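Local coordinates for beta-galactosidase (Marinomonas sp. ef1, PDB 6Y2K), which hydrolyses terminal beta-D-galactose residues from beta-galactosides as a cold-active glycoside hydrolase of family GH42 that works as a hexamer, at the interface of chains A and B. Numbering follows the deposited sequence. Chains: chain A/B, beta-galactosidase.

Contact 1: the interface of chains A and B. Residues chain A 358, 360, 363; chain B 178, 204-205, 427, 500, 504-506.
B:Tyr504 O, a backbone carbonyl oxygen, is held by the side-chain amide of A:Gln363 and by water 1. A:Gln363 NE2 donates to it at 3.0 Å, from above the carbonyl plane rather than on a lone pair. Water 1 also joins A:Gly360 N and B:Trp178 O. NE2 of A:Gln363 donates to A:Gly360 O as well, at 3.0 Å. Both acceptors lie near the amide plane, so the nitrogen spends one N-H on each chain. On the other branch, B:Lys500 NZ, the amine, donates to A:Gln363 OE1 at 2.6 Å. The two side chains meet tip to tip, and the amine sits 28° out of the amide carbonyl plane. These bonds should fix the rotation of the amide. CG of A:Gln363 stands between the backbone N and the carbonyl carbon (chi1 68°), and the chain runs extended from there into chain B. The amide crosses the B:Tyr504 ring nearly at right angles. A:Gln363 OE1 lies at the ring edge, 3.5 Å from B:Tyr504 CD1. B:Pro205 CB covers one face of that ring from within chain B.

B:Ile506 N donates to A:Pro358 O at 2.9 Å, in the carbonyl plane and on a lone pair. B:Ile506 CD1 reaches the backbone A:Gln363 O at 3.3 Å. B:Asn204 ND2 donates to B:Trp178 O at 2.7 Å.

The patch probably helps hold two copies together in the hexamer. Chain A offers a loop of the beta-galactosidase family region, between strand 348-352 and helix 377-395. Chain B receives it with loop residues 500 and 504-506 of the trimerisation region, the end of helix 171-178 and the start of helix 205-233.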
loop_
_atom_site.group_PDB
_atom_site.type_symbol
_atom_site.label_atom_id
_atom_site.label_comp_id
_atom_site.label_asym_id
_atom_site.label_seq_id
_atom_site.Cartn_x
_atom_site.Cartn_y
_atom_site.Cartn_z
ATOM N N PRO A 358 -44.862 -11.366 10.093
ATOM C CA PRO A 358 -44.870 -10.974 8.680
ATOM C C PRO A 358 -45.201 -9.489 8.436
ATOM O O PRO A 358 -45.188 -9.052 7.278
ATOM C CB PRO A 358 -45.960 -11.870 8.092
ATOM C CG PRO A 358 -46.948 -11.973 9.193
ATOM C CD PRO A 358 -46.134 -12.011 10.472
ATOM N N GLY A 360 -45.081 -5.141 10.135
ATOM C CA GLY A 360 -44.455 -4.152 11.022
ATOM C C GLY A 360 -42.966 -3.943 10.809
ATOM O O GLY A 360 -42.358 -4.540 9.900
ATOM N N GLN A 363 -40.457 -7.067 10.667
ATOM C CA GLN A 363 -40.807 -8.227 9.841
ATOM C C GLN A 363 -39.583 -9.035 9.327
ATOM O O GLN A 363 -39.716 -10.227 9.040
ATOM C CB GLN A 363 -41.769 -7.843 8.697
ATOM C CG GLN A 363 -41.188 -6.952 7.605
ATOM C CD GLN A 363 -42.255 -6.389 6.677
ATOM O OE1 GLN A 363 -42.306 -6.737 5.494
ATOM N NE2 GLN A 363 -43.125 -5.519 7.215
ATOM N N TRP B 178 -51.770 -2.726 7.753
ATOM C CA TRP B 178 -50.493 -2.213 8.292
ATOM C C TRP B 178 -49.895 -3.088 9.416
ATOM O O TRP B 178 -48.731 -2.901 9.795
ATOM C CB TRP B 178 -50.685 -0.790 8.850
ATOM C CG TRP B 178 -50.898 0.302 7.847
ATOM C CD1 TRP B 178 -51.279 0.173 6.537
ATOM C CD2 TRP B 178 -50.780 1.708 8.090
ATOM N NE1 TRP B 178 -51.371 1.415 5.946
ATOM C CE2 TRP B 178 -51.080 2.372 6.881
ATOM C CE3 TRP B 178 -50.425 2.473 9.209
ATOM C CZ2 TRP B 178 -51.045 3.768 6.763
ATOM C CZ3 TRP B 178 -50.400 3.865 9.092
ATOM C CH2 TRP B 178 -50.712 4.494 7.882
ATOM N N ASN B 204 -43.808 2.558 10.935
ATOM C CA ASN B 204 -44.246 1.320 10.284
ATOM C C ASN B 204 -43.919 1.439 8.792
ATOM O O ASN B 204 -44.261 2.451 8.183
ATOM C CB ASN B 204 -45.756 1.130 10.490
ATOM C CG ASN B 204 -46.272 -0.230 10.025
ATOM O OD1 ASN B 204 -45.632 -0.928 9.232
ATOM N ND2 ASN B 204 -47.460 -0.600 10.509
ATOM N N PRO B 205 -43.239 0.428 8.202
ATOM C CA PRO B 205 -43.003 0.526 6.757
ATOM C C PRO B 205 -44.277 0.647 5.897
ATOM O O PRO B 205 -44.213 1.245 4.818
ATOM C CB PRO B 205 -42.221 -0.759 6.432
ATOM C CG PRO B 205 -42.454 -1.673 7.598
ATOM C CD PRO B 205 -42.562 -0.753 8.776
ATOM N N GLN B 427 -37.028 -0.119 3.670
ATOM C CA GLN B 427 -36.211 -1.075 4.446
ATOM C C GLN B 427 -35.235 -1.790 3.510
ATOM O O GLN B 427 -35.549 -2.860 2.968
ATOM C CB GLN B 427 -37.077 -2.096 5.197
ATOM C CG GLN B 427 -37.886 -1.501 6.341
ATOM C CD GLN B 427 -38.414 -2.548 7.316
ATOM O OE1 GLN B 427 -38.606 -3.718 6.953
ATOM N NE2 GLN B 427 -38.648 -2.135 8.566
ATOM N N LYS B 500 -42.795 -9.137 -0.986
ATOM C CA LYS B 500 -43.740 -8.302 -0.234
ATOM C C LYS B 500 -45.144 -8.339 -0.829
ATOM O O LYS B 500 -45.316 -8.380 -2.055
ATOM C CB LYS B 500 -43.278 -6.833 -0.183
ATOM C CG LYS B 500 -41.901 -6.585 0.419
ATOM C CD LYS B 500 -41.852 -6.870 1.907
ATOM C CE LYS B 500 -40.439 -6.755 2.456
ATOM N NZ LYS B 500 -40.340 -7.268 3.849
ATOM N N TYR B 504 -47.090 -4.131 2.461
ATOM C CA TYR B 504 -45.804 -4.278 3.138
ATOM C C TYR B 504 -45.824 -5.398 4.195
ATOM O O TYR B 504 -45.487 -5.185 5.355
ATOM C CB TYR B 504 -45.322 -2.930 3.718
ATOM C CG TYR B 504 -43.834 -2.676 3.543
ATOM C CD1 TYR B 504 -42.884 -3.597 3.986
ATOM C CD2 TYR B 504 -43.374 -1.498 2.940
ATOM C CE1 TYR B 504 -41.524 -3.363 3.824
ATOM C CE2 TYR B 504 -42.020 -1.260 2.771
ATOM C CZ TYR B 504 -41.093 -2.192 3.217
ATOM O OH TYR B 504 -39.751 -1.958 3.037
ATOM N N GLN B 505 -46.228 -6.595 3.772
ATOM C CA GLN B 505 -46.098 -7.789 4.603
ATOM C C GLN B 505 -45.402 -8.892 3.825
ATOM O O GLN B 505 -45.368 -8.861 2.596
ATOM C CB GLN B 505 -47.462 -8.294 5.093
ATOM C CG GLN B 505 -48.244 -7.295 5.940
ATOM C CD GLN B 505 -49.439 -7.913 6.655
ATOM O OE1 GLN B 505 -49.486 -9.127 6.877
ATOM N NE2 GLN B 505 -50.403 -7.071 7.041
ATOM N N ILE B 506 -44.875 -9.881 4.545
ATOM C CA ILE B 506 -44.256 -11.047 3.911
ATOM C C ILE B 506 -45.383 -11.956 3.406
ATOM O O ILE B 506 -46.307 -12.230 4.165
ATOM C CB ILE B 506 -43.344 -11.809 4.893
ATOM C CG1 ILE B 506 -42.187 -10.894 5.339
ATOM C CG2 ILE B 506 -42.836 -13.097 4.257
ATOM C CD1 ILE B 506 -41.305 -11.467 6.425
HETATM O O HOH W 1 -46.472 -4.216 7.879
#

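Contact 2: the interface of chains A and B. Residues chain A 320-321, 324-327, 364; chain B 429-431, 528.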
loop_
_atom_site.group_PDB
_atom_site.type_symbol
_atom_site.label_atom_id
_atom_site.label_comp_id
_atom_site.label_asym_id
_atom_site.label_seq_id
_atom_site.Cartn_x
_atom_site.Cartn_y
_atom_site.Cartn_z
ATOM N N VAL A 320 -31.208 -10.076 12.470
ATOM C CA VAL A 320 -32.101 -9.022 12.968
ATOM C C VAL A 320 -32.371 -7.974 11.857
ATOM O O VAL A 320 -31.888 -8.117 10.738
ATOM C CB VAL A 320 -31.566 -8.383 14.275
ATOM C CG1 VAL A 320 -31.361 -9.454 15.355
ATOM C CG2 VAL A 320 -30.284 -7.589 14.054
ATOM N N ASN A 321 -33.156 -6.939 12.174
ATOM C CA ASN A 321 -33.599 -5.931 11.192
ATOM C C ASN A 321 -32.918 -4.569 11.322
ATOM O O ASN A 321 -32.948 -3.790 10.372
ATOM C CB ASN A 321 -35.099 -5.668 11.349
ATOM C CG ASN A 321 -35.450 -5.154 12.737
ATOM O OD1 ASN A 321 -35.358 -5.908 13.706
ATOM N ND2 ASN A 321 -35.800 -3.863 12.850
ATOM N N PRO A 324 -27.134 -1.532 10.479
ATOM C CA PRO A 324 -26.918 -1.206 9.059
ATOM C C PRO A 324 -26.785 -2.454 8.174
ATOM O O PRO A 324 -27.330 -2.493 7.061
ATOM C CB PRO A 324 -25.621 -0.375 9.074
ATOM C CG PRO A 324 -25.577 0.227 10.442
ATOM C CD PRO A 324 -26.245 -0.756 11.367
ATOM N N HIS A 325 -26.098 -3.478 8.678
ATOM C CA HIS A 325 -26.008 -4.759 7.979
ATOM C C HIS A 325 -26.391 -5.861 8.946
ATOM O O HIS A 325 -26.080 -5.778 10.142
ATOM C CB HIS A 325 -24.604 -4.967 7.412
ATOM C CG HIS A 325 -24.023 -3.722 6.814
ATOM N ND1 HIS A 325 -23.167 -2.899 7.509
ATOM C CD2 HIS A 325 -24.217 -3.134 5.607
ATOM C CE1 HIS A 325 -22.847 -1.859 6.756
ATOM N NE2 HIS A 325 -23.472 -1.976 5.597
ATOM N N ASN A 326 -27.068 -6.881 8.416
ATOM C CA ASN A 326 -27.708 -7.916 9.226
ATOM C C ASN A 326 -27.403 -9.325 8.702
ATOM O O ASN A 326 -28.233 -9.961 8.044
ATOM C CB ASN A 326 -29.206 -7.640 9.291
ATOM C CG ASN A 326 -29.510 -6.296 9.938
ATOM O OD1 ASN A 326 -29.295 -6.112 11.138
ATOM N ND2 ASN A 326 -29.965 -5.337 9.136
ATOM N N PRO A 327 -26.186 -9.818 8.987
ATOM C CA PRO A 327 -25.818 -11.152 8.516
ATOM C C PRO A 327 -26.532 -12.256 9.287
ATOM O O PRO A 327 -27.023 -12.018 10.392
ATOM C CB PRO A 327 -24.311 -11.199 8.785
ATOM C CG PRO A 327 -24.147 -10.343 9.988
ATOM C CD PRO A 327 -25.096 -9.204 9.772
ATOM N N MET A 364 -38.405 -8.403 9.242
ATOM C CA MET A 364 -37.159 -9.112 8.891
ATOM C C MET A 364 -36.345 -9.627 10.095
ATOM O O MET A 364 -35.249 -10.161 9.902
ATOM C CB MET A 364 -36.265 -8.223 8.012
ATOM C CG MET A 364 -36.916 -7.745 6.723
ATOM S SD MET A 364 -37.480 -9.085 5.655
ATOM C CE MET A 364 -35.926 -9.744 5.077
ATOM N N GLN B 429 -32.461 -3.151 4.422
ATOM C CA GLN B 429 -32.131 -4.340 5.223
ATOM C C GLN B 429 -30.623 -4.675 5.245
ATOM O O GLN B 429 -30.119 -5.142 6.280
ATOM C CB GLN B 429 -33.036 -5.533 4.860
ATOM C CG GLN B 429 -32.769 -6.841 5.599
ATOM C CD GLN B 429 -32.961 -6.766 7.105
ATOM O OE1 GLN B 429 -33.654 -5.887 7.628
ATOM N NE2 GLN B 429 -32.367 -7.729 7.818
ATOM N N SER B 430 -29.921 -4.454 4.130
ATOM C CA SER B 430 -28.495 -4.127 4.157
ATOM C C SER B 430 -28.354 -2.694 3.665
ATOM O O SER B 430 -28.895 -2.361 2.602
ATOM C CB SER B 430 -27.677 -5.037 3.242
ATOM O OG SER B 430 -26.355 -4.534 3.112
ATOM N N ARG B 431 -27.613 -1.862 4.400
ATOM C CA ARG B 431 -27.431 -0.464 4.009
ATOM C C ARG B 431 -26.675 -0.335 2.672
ATOM O O ARG B 431 -26.783 0.688 1.993
ATOM C CB ARG B 431 -26.723 0.326 5.118
ATOM C CG ARG B 431 -26.746 1.835 4.911
ATOM C CD ARG B 431 -26.417 2.586 6.191
ATOM N NE ARG B 431 -27.447 2.381 7.203
ATOM C CZ ARG B 431 -27.392 2.863 8.436
ATOM N NH1 ARG B 431 -26.355 3.597 8.819
ATOM N NH2 ARG B 431 -28.377 2.606 9.284
ATOM N N ALA B 528 -27.878 -10.452 5.021
ATOM C CA ALA B 528 -27.768 -9.086 4.524
ATOM C C ALA B 528 -26.402 -8.541 4.928
ATOM O O ALA B 528 -26.101 -8.428 6.121
ATOM C CB ALA B 528 -28.898 -8.231 5.071
HETATM O O HOH W 2 -30.916 -10.283 7.175
HETATM O O HOH W 3 -34.977 -3.625 8.116
#
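B:Gln429 turns its side-chain amide into a site on chain A lined by backbone carbonyls and A:Met364. Its amide nitrogen NE2 donates to A:Val320 O at 3.0 Å, with the acceptor close to the amide plane. NE2 also contacts water 2, which in turn contacts A:Asn326 O. On the other branch, B:Gln429 OE1 lies 2.7 Å from water 3, and that water reaches A:Asn321 O. Both ends of the amide therefore have polar partners. A:Met364 packs beside the amide through its CB, 3.7 Å from B:Gln429 CD.

A:Asn326 answers with its own amide. A:Asn326 ND2 donates to B:Gln429 O at 2.9 Å, tilted 15° from the carbonyl plane. The two side chains cross at about a right angle, but their amide planes are turned by only 24°. B:Gln429 CG is anti to the backbone N (chi1 179°), and a bend at chi2 turns the amide toward A:Val320.

Backbone pairing flanks this exchange. A:Asn326 and B:Ala528 form an antiparallel bridge. B:Ala528 N donates to A:Asn326 O at 3.1 Å, while the return bond from A:Asn326 N is weak. B:Arg431 N donates to A:Pro324 O at 2.7 Å. A:Pro324 CB lies 3.7 Å above the plane of the B:Arg431 guanidinium, over the centre of that group; the two side chains run side by side. A:Pro324 CB also lies over one face of the A:His325 ring, toward its rim. At the edge of that ring, in plane, B:Ser430 OG sits 3.6 Å from A:His325 CD2.

The bridge places A:Asn326 beside the end of strand 521-528. The patch thus joins loops of chain A to a loop and strand end of chain B, and probably helps hold neighbouring subunits together in the hexamer.

Contact 1 and contact 2 are neighbouring patches of one interface, with the centres of their C-alpha atoms about 15 Å apart. They share no residue, but A:Gln363 of contact 1 directly precedes A:Met364 of contact 2. On chain B, B:Gln427 borders contact 1 while B:Gln429 carries much of contact 2, and both lie on the loop after helix 418-426. The two copies contribute different residues to these patches, in keeping with an interface that is not an exact two-fold. The two patches likely set the relative placement of the subunits together. The hexameric arrangement underlies the coexistence of cold activity and thermal stability.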